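Local atomic coordinates of CG14216 (PDB entry 3P9Y), a protein that probably removes phosphate from serine residues in the C-terminal heptapeptide repeats of RNA polymerase II, acting as a phosphatase in RNA processing and termination. Residues 61-65 / 96-101. The protein carries 2 engineered substitutions. Residues are numbered along the deposited sequence; the frame is centred on the assembly and turned at random.
Sequences FGTKY and KKCPER
The carbonyl oxygen of K97 accepts a hydrogen bond from Y65 N, 3.2 Å from N to O, with an N-H...O angle of 158°. K64 CA leans on the same oxygen through a C-H...O contact, so the start of helix 65-82, whose N-cap is K64, is tied to the 96-101 loop. A second backbone bond, from G62 N to P99 O at 3.2 Å, is more bent. G62 suits the turn because its positive phi of 105° is one that only glycine adopts easily, since a CB would crowd F61 O.

P99 sits between the rings of F61 and Y65. Its CD lies over one face of the Y65 ring, 3.4 Å from the centroid and displaced toward the rim, a CH-pi contact; its CB touches F61 CD1. Proline offers a rigid apolar edge here and, lacking an N-H, makes no hydrogen bond with the nearby Y65 OH, which bonds instead to the carbonyl of N19. At the ring's edge Y65 CD2 meets K96 O at 3.3 Å.

F61 has CG anti to its carbonyl carbon (chi1 -81°), which brings the ring alongside the 99-101 backbone. R101 CG covers the ring's centre at 3.9 Å from the centroid, while the guanidinium bends off at chi3 to reach G43 O. K96 NZ forms a salt bridge with E100 OE2 (2.9 Å) and also hydrogen-bonds S39 OG. The extended K64 chain packs on the methylenes of K97, whose chain turns at chi4; K64 NZ and K97 NZ, probably both charged, lie 3.8 Å apart, which solvent exposure probably makes tolerable.

Two loops thus pair without regular strand structure at the base of helices 65-82 and 85-95, part of this LMW PTP-like phosphatase.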
# COMPACT_ATOMS: atom_id res chain seq x y z
N PHE A 61 9.20 -12.27 -3.72
CA PHE A 61 9.07 -11.47 -2.53
C PHE A 61 10.16 -11.89 -1.57
O PHE A 61 10.48 -13.08 -1.47
CB PHE A 61 7.68 -11.64 -1.90
CG PHE A 61 6.62 -10.82 -2.56
CD1 PHE A 61 6.34 -9.53 -2.11
CD2 PHE A 61 5.90 -11.31 -3.63
CE1 PHE A 61 5.37 -8.77 -2.71
CE2 PHE A 61 4.92 -10.55 -4.24
CZ PHE A 61 4.65 -9.27 -3.78
N GLY A 62 10.77 -10.93 -0.88
CA GLY A 62 11.89 -11.21 -0.02
C GLY A 62 13.22 -10.77 -0.62
O GLY A 62 14.19 -10.60 0.10
N THR A 63 13.25 -10.61 -1.94
CA THR A 63 14.42 -10.04 -2.60
C THR A 63 14.60 -8.60 -2.13
O THR A 63 13.70 -7.78 -2.29
CB THR A 63 14.27 -10.02 -4.14
OG1 THR A 63 13.92 -11.33 -4.62
CG2 THR A 63 15.56 -9.57 -4.81
N LYS A 64 15.75 -8.30 -1.53
CA LYS A 64 16.03 -6.95 -1.05
C LYS A 64 15.89 -5.92 -2.18
O LYS A 64 16.29 -6.19 -3.31
CB LYS A 64 17.44 -6.87 -0.47
CG LYS A 64 17.67 -7.70 0.78
CD LYS A 64 19.09 -7.50 1.28
CE LYS A 64 19.46 -8.50 2.36
NZ LYS A 64 20.90 -8.39 2.74
N TYR A 65 15.33 -4.76 -1.86
CA TYR A 65 15.24 -3.68 -2.83
C TYR A 65 16.63 -3.33 -3.33
O TYR A 65 16.82 -2.97 -4.49
CB TYR A 65 14.61 -2.43 -2.20
CG TYR A 65 13.14 -2.57 -1.85
CD1 TYR A 65 12.18 -2.70 -2.85
CD2 TYR A 65 12.72 -2.54 -0.53
CE1 TYR A 65 10.83 -2.81 -2.53
CE2 TYR A 65 11.38 -2.66 -0.20
CZ TYR A 65 10.44 -2.79 -1.21
OH TYR A 65 9.10 -2.91 -0.88
N LYS A 96 12.39 0.12 4.05
CA LYS A 96 12.54 -1.22 4.58
C LYS A 96 13.37 -2.11 3.68
O LYS A 96 13.66 -1.76 2.53
CB LYS A 96 11.16 -1.85 4.84
CG LYS A 96 10.31 -2.07 3.60
CD LYS A 96 8.94 -2.63 3.98
CE LYS A 96 8.09 -2.98 2.76
NZ LYS A 96 6.72 -3.39 3.18
N LYS A 97 13.73 -3.26 4.22
CA LYS A 97 14.66 -4.19 3.59
C LYS A 97 14.14 -4.71 2.26
O LYS A 97 14.87 -4.70 1.26
CB LYS A 97 14.90 -5.37 4.54
CG LYS A 97 15.85 -6.44 4.04
CD LYS A 97 15.70 -7.71 4.87
CE LYS A 97 16.86 -8.68 4.66
NZ LYS A 97 18.10 -8.24 5.35
N CYS A 98 12.90 -5.17 2.22
CA CYS A 98 12.40 -5.89 1.06
C CYS A 98 10.89 -5.88 0.91
O CYS A 98 10.16 -5.68 1.88
CB CYS A 98 12.87 -7.34 1.14
SG CYS A 98 12.17 -8.23 2.56
N PRO A 99 10.41 -6.11 -0.32
CA PRO A 99 8.98 -6.29 -0.58
C PRO A 99 8.40 -7.46 0.22
O PRO A 99 9.05 -8.51 0.32
CB PRO A 99 8.90 -6.60 -2.07
CG PRO A 99 10.28 -6.53 -2.61
CD PRO A 99 11.21 -6.05 -1.56
N GLU A 100 7.20 -7.29 0.77
CA GLU A 100 6.53 -8.33 1.56
C GLU A 100 5.17 -8.64 0.96
O GLU A 100 4.51 -7.76 0.41
CB GLU A 100 6.33 -7.85 2.99
CG GLU A 100 7.56 -7.25 3.63
CD GLU A 100 7.26 -6.68 4.99
OE1 GLU A 100 7.01 -7.48 5.92
OE2 GLU A 100 7.25 -5.44 5.14
N ARG A 101 4.76 -9.90 1.07
CA ARG A 101 3.48 -10.35 0.53
C ARG A 101 2.45 -10.34 1.66
O ARG A 101 2.72 -10.83 2.75
CB ARG A 101 3.61 -11.75 -0.08
CG ARG A 101 2.75 -11.97 -1.33
CD ARG A 101 2.99 -13.34 -1.98
NE ARG A 101 2.02 -14.34 -1.53
CZ ARG A 101 0.99 -14.78 -2.25
NH1 ARG A 101 0.77 -14.33 -3.47
NH2 ARG A 101 0.17 -15.68 -1.74